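Local coordinates for L protein (CAS virus, PDB 5MV0) that probably acts as the cap-snatching endonuclease of the viral polymerase, cutting capped leaders from host messenger RNA to prime transcription, at residues 13-18 with 28-33; 47-52 with 104-109; 157-162 with 189-194. All coordinates share one frame; numbering follows the deposited sequence.

Interaction 1 (13-18 with 28-33)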
loop_
_atom_site.group_PDB
_atom_site.type_symbol
_atom_site.label_atom_id
_atom_site.label_comp_id
_atom_site.label_asym_id
_atom_site.label_seq_id
_atom_site.Cartn_x
_atom_site.Cartn_y
_atom_site.Cartn_z
ATOM N N VAL B 13 7.296 9.053 1.111
ATOM C CA VAL B 13 5.925 9.544 0.931
ATOM C C VAL B 13 5.151 8.627 -0.012
ATOM O O VAL B 13 4.030 8.198 0.285
ATOM C CB VAL B 13 5.932 10.995 0.402
ATOM C CG1 VAL B 13 4.520 11.416 -0.063
ATOM C CG2 VAL B 13 6.500 11.966 1.440
ATOM N N ILE B 14 5.735 8.307 -1.169
ATOM C CA ILE B 14 5.025 7.466 -2.133
ATOM C C ILE B 14 4.769 6.082 -1.545
ATOM O O ILE B 14 3.666 5.522 -1.668
ATOM C CB ILE B 14 5.817 7.392 -3.454
ATOM C CG1 ILE B 14 5.850 8.772 -4.137
ATOM C CG2 ILE B 14 5.229 6.347 -4.360
ATOM C CD1 ILE B 14 6.673 8.779 -5.433
ATOM N N LEU B 15 5.776 5.513 -0.883
ATOM C CA LEU B 15 5.599 4.203 -0.263
ATOM C C LEU B 15 4.467 4.224 0.752
ATOM O O LEU B 15 3.670 3.275 0.824
ATOM C CB LEU B 15 6.901 3.746 0.408
ATOM C CG LEU B 15 8.016 3.262 -0.535
ATOM C CD1 LEU B 15 9.369 3.187 0.178
ATOM C CD2 LEU B 15 7.677 1.909 -1.122
ATOM N N GLU B 16 4.383 5.287 1.555
ATOM C CA GLU B 16 3.326 5.349 2.560
ATOM C C GLU B 16 1.957 5.474 1.910
ATOM O O GLU B 16 0.993 4.824 2.340
ATOM C CB GLU B 16 3.558 6.516 3.529
ATOM C CG GLU B 16 2.529 6.530 4.660
ATOM C CD GLU B 16 2.793 7.562 5.744
ATOM O OE1 GLU B 16 2.247 7.406 6.862
ATOM O OE2 GLU B 16 3.535 8.534 5.485
ATOM N N ILE B 17 1.843 6.331 0.891
ATOM C CA ILE B 17 0.569 6.489 0.182
ATOM C C ILE B 17 0.105 5.174 -0.420
ATOM O O ILE B 17 -1.084 4.823 -0.351
ATOM C CB ILE B 17 0.697 7.571 -0.906
ATOM C CG1 ILE B 17 0.851 8.948 -0.249
ATOM C CG2 ILE B 17 -0.524 7.525 -1.826
ATOM C CD1 ILE B 17 1.143 10.058 -1.272
ATOM N N LEU B 18 1.018 4.443 -1.057
ATOM C CA LEU B 18 0.632 3.181 -1.665
ATOM C C LEU B 18 0.329 2.109 -0.624
ATOM O O LEU B 18 -0.363 1.140 -0.946
ATOM C CB LEU B 18 1.728 2.701 -2.634
ATOM C CG LEU B 18 2.059 3.676 -3.786
ATOM C CD1 LEU B 18 3.058 3.056 -4.761
ATOM C CD2 LEU B 18 0.828 4.160 -4.533
ATOM N N SER B 28 1.485 3.143 -10.232
ATOM C CA SER B 28 2.547 4.007 -9.755
ATOM C C SER B 28 3.883 3.291 -9.850
ATOM O O SER B 28 3.988 2.170 -10.359
ATOM C CB SER B 28 2.261 4.482 -8.327
ATOM O OG SER B 28 2.929 5.714 -8.080
ATOM N N SER B 29 4.917 3.966 -9.360
ATOM C CA SER B 29 6.269 3.455 -9.484
ATOM C C SER B 29 7.151 4.194 -8.502
ATOM O O SER B 29 6.914 5.362 -8.175
ATOM C CB SER B 29 6.824 3.624 -10.904
ATOM O OG SER B 29 6.755 4.979 -11.327
ATOM N N ILE B 30 8.178 3.500 -8.047
ATOM C CA ILE B 30 9.129 4.049 -7.107
ATOM C C ILE B 30 10.518 3.738 -7.655
ATOM O O ILE B 30 10.897 2.568 -7.775
ATOM C CB ILE B 30 8.921 3.488 -5.690
ATOM C CG1 ILE B 30 9.894 4.132 -4.730
ATOM C CG2 ILE B 30 8.982 1.974 -5.648
ATOM C CD1 ILE B 30 9.335 5.376 -4.233
ATOM N N VAL B 31 11.259 4.778 -8.033
ATOM C CA VAL B 31 12.583 4.620 -8.619
ATOM C C VAL B 31 13.540 5.557 -7.893
ATOM O O VAL B 31 13.125 6.447 -7.149
ATOM C CB VAL B 31 12.581 4.889 -10.138
ATOM C CG1 VAL B 31 11.669 3.904 -10.827
ATOM C CG2 VAL B 31 12.141 6.337 -10.435
ATOM N N ASP B 32 14.842 5.343 -8.115
ATOM C CA ASP B 32 15.857 6.186 -7.488
ATOM C C ASP B 32 16.176 7.446 -8.288
ATOM O O ASP B 32 16.734 8.394 -7.728
ATOM C CB ASP B 32 17.151 5.388 -7.268
ATOM C CG ASP B 32 17.017 4.324 -6.176
ATOM O OD1 ASP B 32 16.382 4.589 -5.131
ATOM O OD2 ASP B 32 17.549 3.210 -6.369
ATOM N N ASP B 33 15.843 7.484 -9.564
ATOM C CA ASP B 33 16.098 8.672 -10.373
ATOM C C ASP B 33 15.237 9.842 -9.898
ATOM O O ASP B 33 14.007 9.730 -9.880
ATOM C CB ASP B 33 15.838 8.350 -11.839
ATOM C CG ASP B 33 16.155 9.515 -12.764
ATOM O OD1 ASP B 33 17.080 9.383 -13.585
ATOM O OD2 ASP B 33 15.466 10.554 -12.700
#
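I30 lays its terminal methyl against I14, and this pair lies in a helix-loop-helix reversal in the N-terminal part of a PD-(D/E)XK-type nuclease domain: helix 4-20 is packed by the irregular chain that runs on to helix 34-57. I30 has the most surface buried by the contact. Its CG1 stands anti to the backbone N (chi1 -178°), on the way to the helix, and CD1 then comes within 4.1 Å of I14 CB. The same methyl lies more loosely near L15, with CD1 of I30 4.5 Å from L15 CG, so one branch tip meets two consecutive residues of the helix. I14 also turns its CG2 branch toward the loop backbone, 4.3 Å from S29 O. That carbonyl is bound by S40 OG of the following helix, while S28 OG makes a weak hydrogen bond to R43; the loop is thus fastened to one helix and packed on the other. Beyond it, L15 and I30 also touch L15 and N12, respectively, of the second subunit. One helical turn after I14, L18 offers both methyls of its fork to the same carbon: S28 CB lies 3.9 Å from L18 CD1 and 4.1 Å from L18 CD2.

Interaction 2 (47-52 with 104-109)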
loop_
_atom_site.group_PDB
_atom_site.type_symbol
_atom_site.label_atom_id
_atom_site.label_comp_id
_atom_site.label_asym_id
_atom_site.label_seq_id
_atom_site.Cartn_x
_atom_site.Cartn_y
_atom_site.Cartn_z
ATOM N N THR B 47 -3.744 10.855 -9.931
ATOM C CA THR B 47 -4.448 9.570 -9.866
ATOM C C THR B 47 -5.242 9.431 -8.568
ATOM O O THR B 47 -6.328 8.834 -8.561
ATOM C CB THR B 47 -3.453 8.409 -10.002
ATOM O OG1 THR B 47 -2.782 8.496 -11.261
ATOM C CG2 THR B 47 -4.168 7.095 -9.953
ATOM N N ILE B 48 -4.701 9.938 -7.455
ATOM C CA ILE B 48 -5.443 9.946 -6.192
ATOM C C ILE B 48 -6.745 10.742 -6.341
ATOM O O ILE B 48 -7.828 10.306 -5.915
ATOM C CB ILE B 48 -4.552 10.505 -5.064
ATOM C CG1 ILE B 48 -3.358 9.557 -4.816
ATOM C CG2 ILE B 48 -5.358 10.728 -3.785
ATOM C CD1 ILE B 48 -2.277 10.136 -3.891
ATOM N N HIS B 49 -6.654 11.923 -6.947
ATOM C CA HIS B 49 -7.847 12.719 -7.226
ATOM C C HIS B 49 -8.871 11.931 -8.040
ATOM O O HIS B 49 -10.060 11.898 -7.689
ATOM C CB HIS B 49 -7.440 13.993 -7.961
ATOM C CG HIS B 49 -8.576 14.915 -8.262
ATOM N ND1 HIS B 49 -9.378 15.456 -7.280
ATOM C CD2 HIS B 49 -9.021 15.421 -9.438
ATOM C CE1 HIS B 49 -10.274 16.253 -7.838
ATOM N NE2 HIS B 49 -10.075 16.254 -9.146
ATOM N N GLU B 50 -8.433 11.310 -9.150
ATOM C CA GLU B 50 -9.338 10.505 -9.974
ATOM C C GLU B 50 -9.981 9.398 -9.163
ATOM O O GLU B 50 -11.186 9.156 -9.267
ATOM C CB GLU B 50 -8.599 9.858 -11.149
ATOM C CG GLU B 50 -8.045 10.765 -12.210
ATOM C CD GLU B 50 -7.063 10.002 -13.117
ATOM O OE1 GLU B 50 -6.959 8.752 -12.990
ATOM O OE2 GLU B 50 -6.386 10.649 -13.937
ATOM N N LEU B 51 -9.171 8.673 -8.391
ATOM C CA LEU B 51 -9.687 7.567 -7.588
ATOM C C LEU B 51 -10.788 8.029 -6.642
ATOM O O LEU B 51 -11.853 7.408 -6.551
ATOM C CB LEU B 51 -8.552 6.925 -6.786
ATOM C CG LEU B 51 -8.991 5.776 -5.872
ATOM C CD1 LEU B 51 -9.780 4.749 -6.692
ATOM C CD2 LEU B 51 -7.789 5.130 -5.203
ATOM N N ASN B 52 -10.540 9.108 -5.908
ATOM C CA ASN B 52 -11.512 9.513 -4.906
ATOM C C ASN B 52 -12.755 10.138 -5.531
ATOM O O ASN B 52 -13.854 9.995 -4.982
ATOM C CB ASN B 52 -10.828 10.430 -3.908
ATOM C CG ASN B 52 -9.856 9.655 -3.024
ATOM O OD1 ASN B 52 -10.168 8.544 -2.592
ATOM N ND2 ASN B 52 -8.678 10.212 -2.782
ATOM N N ALA B 104 -11.815 14.006 -14.383
ATOM C CA ALA B 104 -11.419 14.656 -13.137
ATOM C C ALA B 104 -10.050 15.297 -13.292
ATOM O O ALA B 104 -9.151 14.726 -13.922
ATOM C CB ALA B 104 -11.390 13.653 -11.974
ATOM N N SER B 105 -9.884 16.474 -12.704
ATOM C CA SER B 105 -8.605 17.162 -12.774
ATOM C C SER B 105 -8.503 18.113 -11.598
ATOM O O SER B 105 -9.502 18.433 -10.939
ATOM C CB SER B 105 -8.466 17.930 -14.088
ATOM O OG SER B 105 -9.420 18.985 -14.103
ATOM N N THR B 106 -7.286 18.580 -11.353
ATOM C CA THR B 106 -7.048 19.674 -10.428
ATOM C C THR B 106 -6.445 20.838 -11.191
ATOM O O THR B 106 -5.607 20.644 -12.077
ATOM C CB THR B 106 -6.114 19.270 -9.257
ATOM O OG1 THR B 106 -4.814 18.927 -9.768
ATOM C CG2 THR B 106 -6.695 18.085 -8.495
ATOM N N ARG B 107 -6.904 22.042 -10.853
ATOM C CA ARG B 107 -6.373 23.291 -11.384
ATOM C C ARG B 107 -6.549 24.307 -10.273
ATOM O O ARG B 107 -7.643 24.405 -9.710
ATOM C CB ARG B 107 -7.102 23.763 -12.656
ATOM C CG ARG B 107 -6.920 22.905 -13.925
ATOM C CD ARG B 107 -5.465 22.923 -14.393
ATOM N NE ARG B 107 -5.301 22.305 -15.712
ATOM C CZ ARG B 107 -5.230 20.992 -15.916
ATOM N NH1 ARG B 107 -5.326 20.156 -14.887
ATOM N NH2 ARG B 107 -5.067 20.515 -17.146
ATOM N N SER B 108 -5.486 25.044 -9.951
ATOM C CA SER B 108 -5.527 25.861 -8.739
ATOM C C SER B 108 -6.441 27.073 -8.908
ATOM O O SER B 108 -7.124 27.476 -7.959
ATOM C CB SER B 108 -4.118 26.311 -8.340
ATOM O OG SER B 108 -3.491 27.027 -9.393
ATOM N N MET B 109 -6.477 27.653 -10.104
ATOM C CA MET B 109 -7.209 28.894 -10.370
ATOM C C MET B 109 -8.557 28.604 -11.008
ATOM O O MET B 109 -8.627 27.816 -11.965
ATOM C CB MET B 109 -6.399 29.806 -11.291
ATOM C CG MET B 109 -5.080 30.334 -10.722
ATOM S SD MET B 109 -5.250 31.458 -9.306
ATOM C CE MET B 109 -5.323 30.355 -7.895
#
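The imidazole of H49 is overlapped on one face by the T106 methyl, in a helix-on-sheet contact of the PD-(D/E)XK nuclease core, where helix 34-57 runs across the end of strand 98-106. T106 CG2 sits 3.7 Å from the centroid of the H49 ring and only 12° off its normal, a CH-pi contact over the middle of the ring. H49 CG is anti to the backbone N (chi1 -178°), which starts the ring out toward the strand. With CG2 beside its own backbone N, T106 turns the methyl rather than OG1 over the ring.

A polar contact accompanies the overlap. H49 NE2 donates to S105 O over 2.9 Å, but the angle at the hydrogen is 117° and the bond is weak. The ring's firmer polar partner is R149, whose backbone N bonds to H49 ND1; ND1 thus holds the ring to the backbone, with NE2 adding only the weak bond. A104 adds an apolar point, its CB 3.9 Å from H49 CD2 and 4.3 Å from E50 CA.

The carboxylate of E50 is engaged away from the strand segment: OE1 is bonded to H61 NE2, and OE2 lies close to D88, an acidic pair consistent with the metal-binding centre of related cap-snatching endonucleases. D88 also accepts the backbone N of A104, linking the strand to that cluster. Where the strand ends, R107 folds its guanidinium back so that NH1 donates to T106 O over 2.9 Å, with the oxygen in the guanidinium plane and NH1 standing above the plane of the carbonyl.

Interaction 3 (157-162 with 189-194); sequences LLFELL and RSLTTY
F159 drives one edge into the face of the Y194 ring, a T-shaped (edge-to-face) pair between helix 155-170 and the turn that follows helix 181-192, with centroids 4.9 Å apart and planes at 61°. F159 CD1 does the touching: it stands 3.5 Å above the Y194 ring plane, over its centre.

Aliphatic contacts flank the aromatic pair. L191 places CD1 3.7 Å from F159 CE1, and the same methyl lies 4.0 Å from L162 CD2, so L191 meets two residues about one helical turn apart. L162 CG is anti to the backbone N (chi1 177°), directed at the other helix. Its CD2 comes 3.7 Å from L191 N, and it also touches the Y194 ring and the S190 side chain, so a single methyl is pressed against backbone and side chains alike.

Polar links are few, and the one across the contact is indirect. A water donates to L158 O over 2.9 Å and is also hydrogen-bonded to Y194 OH, bridging the tyrosine tip to the helix backbone. In the turn before Y194, S190 O accepts both OG1 and N of T193. K147 bonds T193 OG1 and forms a cation-pi contact with Y194.

In the fold, helix 196-200 packs on F159 and L191 through L199, while L158 and L161 of helix 155-170 reach helix 34-57 and L157 and L161 reach helix 4-20, making helix 155-170 a shared wall between the C-terminal helices and the N-terminal ones.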
loop_
_atom_site.group_PDB
_atom_site.type_symbol
_atom_site.label_atom_id
_atom_site.label_comp_id
_atom_site.label_asym_id
_atom_site.label_seq_id
_atom_site.Cartn_x
_atom_site.Cartn_y
_atom_site.Cartn_z
ATOM N N LEU B 157 0.315 14.222 2.979
ATOM C CA LEU B 157 1.081 13.425 2.021
ATOM C C LEU B 157 0.839 13.890 0.585
ATOM O O LEU B 157 1.773 13.915 -0.226
ATOM C CB LEU B 157 0.749 11.944 2.186
ATOM C CG LEU B 157 1.143 11.311 3.527
ATOM C CD1 LEU B 157 0.791 9.819 3.564
ATOM C CD2 LEU B 157 2.635 11.524 3.806
ATOM N N LEU B 158 -0.402 14.261 0.246
ATOM C CA LEU B 158 -0.657 14.888 -1.051
ATOM C C LEU B 158 0.159 16.154 -1.208
ATOM O O LEU B 158 0.663 16.449 -2.302
ATOM C CB LEU B 158 -2.139 15.231 -1.214
ATOM C CG LEU B 158 -3.119 14.226 -1.816
ATOM C CD1 LEU B 158 -2.767 13.888 -3.283
ATOM C CD2 LEU B 158 -3.166 12.988 -0.967
ATOM N N PHE B 159 0.242 16.948 -0.139
ATOM C CA PHE B 159 1.066 18.149 -0.159
ATOM C C PHE B 159 2.529 17.812 -0.418
ATOM O O PHE B 159 3.196 18.471 -1.220
ATOM C CB PHE B 159 0.937 18.917 1.162
ATOM C CG PHE B 159 1.995 19.972 1.322
ATOM C CD1 PHE B 159 1.897 21.171 0.616
ATOM C CD2 PHE B 159 3.119 19.746 2.110
ATOM C CE1 PHE B 159 2.895 22.138 0.719
ATOM C CE2 PHE B 159 4.120 20.709 2.214
ATOM C CZ PHE B 159 4.004 21.908 1.531
ATOM N N GLU B 160 3.058 16.803 0.286
ATOM C CA GLU B 160 4.475 16.468 0.134
ATOM C C GLU B 160 4.798 15.971 -1.269
ATOM O O GLU B 160 5.912 16.202 -1.759
ATOM C CB GLU B 160 4.890 15.418 1.170
ATOM C CG GLU B 160 4.864 15.932 2.593
ATOM C CD GLU B 160 5.869 17.052 2.834
ATOM O OE1 GLU B 160 6.932 17.057 2.187
ATOM O OE2 GLU B 160 5.589 17.941 3.664
ATOM N N LEU B 161 3.862 15.276 -1.924
ATOM C CA LEU B 161 4.092 14.894 -3.318
ATOM C C LEU B 161 4.379 16.126 -4.156
ATOM O O LEU B 161 5.293 16.136 -4.988
ATOM C CB LEU B 161 2.874 14.166 -3.893
ATOM C CG LEU B 161 2.530 12.774 -3.382
ATOM C CD1 LEU B 161 1.346 12.270 -4.182
ATOM C CD2 LEU B 161 3.754 11.845 -3.538
ATOM N N LEU B 162 3.611 17.183 -3.922
ATOM C CA LEU B 162 3.736 18.412 -4.699
ATOM C C LEU B 162 4.997 19.187 -4.321
ATOM O O LEU B 162 5.762 19.610 -5.193
ATOM C CB LEU B 162 2.480 19.256 -4.479
ATOM C CG LEU B 162 2.406 20.643 -5.136
ATOM C CD1 LEU B 162 2.302 20.510 -6.653
ATOM C CD2 LEU B 162 1.225 21.444 -4.552
ATOM N N ARG B 189 1.776 27.246 -8.908
ATOM C CA ARG B 189 0.588 27.951 -8.434
ATOM C C ARG B 189 -0.152 27.135 -7.383
ATOM O O ARG B 189 -0.582 27.674 -6.356
ATOM C CB ARG B 189 -0.345 28.266 -9.602
ATOM C CG ARG B 189 0.101 29.439 -10.461
ATOM C CD ARG B 189 -1.042 29.932 -11.357
ATOM N NE ARG B 189 -1.543 28.867 -12.214
ATOM C CZ ARG B 189 -1.051 28.581 -13.416
ATOM N NH1 ARG B 189 -0.047 29.297 -13.913
ATOM N NH2 ARG B 189 -1.565 27.579 -14.117
ATOM N N SER B 190 -0.318 25.831 -7.629
ATOM C CA SER B 190 -0.965 24.960 -6.651
ATOM C C SER B 190 -0.238 24.987 -5.315
ATOM O O SER B 190 -0.873 24.918 -4.254
ATOM C CB SER B 190 -1.041 23.527 -7.189
ATOM O OG SER B 190 -1.925 23.452 -8.295
ATOM N N LEU B 191 1.095 25.086 -5.342
ATOM C CA LEU B 191 1.842 25.118 -4.089
ATOM C C LEU B 191 1.471 26.343 -3.261
ATOM O O LEU B 191 1.332 26.245 -2.034
ATOM C CB LEU B 191 3.351 25.081 -4.361
ATOM C CG LEU B 191 4.287 24.796 -3.182
ATOM C CD1 LEU B 191 3.996 23.441 -2.537
ATOM C CD2 LEU B 191 5.773 24.887 -3.570
ATOM N N THR B 192 1.283 27.502 -3.911
ATOM C CA THR B 192 0.992 28.728 -3.162
ATOM C C THR B 192 -0.387 28.719 -2.508
ATOM O O THR B 192 -0.678 29.621 -1.716
ATOM C CB THR B 192 1.094 29.977 -4.053
ATOM O OG1 THR B 192 0.034 29.970 -5.017
ATOM C CG2 THR B 192 2.427 30.015 -4.781
ATOM N N THR B 193 -1.251 27.757 -2.822
ATOM C CA THR B 193 -2.559 27.702 -2.179
ATOM C C THR B 193 -2.539 26.969 -0.837
ATOM O O THR B 193 -3.571 26.923 -0.159
ATOM C CB THR B 193 -3.595 27.052 -3.106
ATOM O OG1 THR B 193 -3.391 25.634 -3.154
ATOM C CG2 THR B 193 -3.496 27.634 -4.516
ATOM N N TYR B 194 -1.410 26.398 -0.436
ATOM C CA TYR B 194 -1.322 25.779 0.878
ATOM C C TYR B 194 -0.914 26.809 1.927
ATOM O O TYR B 194 -0.322 27.843 1.619
ATOM C CB TYR B 194 -0.328 24.622 0.863
ATOM C CG TYR B 194 -0.852 23.402 0.151
ATOM C CD1 TYR B 194 -1.525 22.402 0.850
ATOM C CD2 TYR B 194 -0.684 23.249 -1.220
ATOM C CE1 TYR B 194 -2.014 21.284 0.206
ATOM C CE2 TYR B 194 -1.170 22.132 -1.875
ATOM C CZ TYR B 194 -1.833 21.155 -1.160
ATOM O OH TYR B 194 -2.313 20.045 -1.817
HETATM O O HOH W 1 -1.016 18.270 -3.789
#

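How the interactions relate
The three contacts follow one another in series along the chain, each closing before the next opens, yet they meet in space. The centres of interactions 1 and 2 lie about 19 Å apart, those of 1 and 3 about 17 Å, and those of 2 and 3 about 13 Å. Helix 4-20 touches helix 34-57 through I17 and I48, and helix 155-170 through V13 and I17 on L161. I48 also meets L158, while S108, just past strand 98-106, packs on R189 and S190. The result illustrates how a nuclease sheet and helices from both ends of the domain form one continuous body, with interaction 2 closest to the presumed active centre.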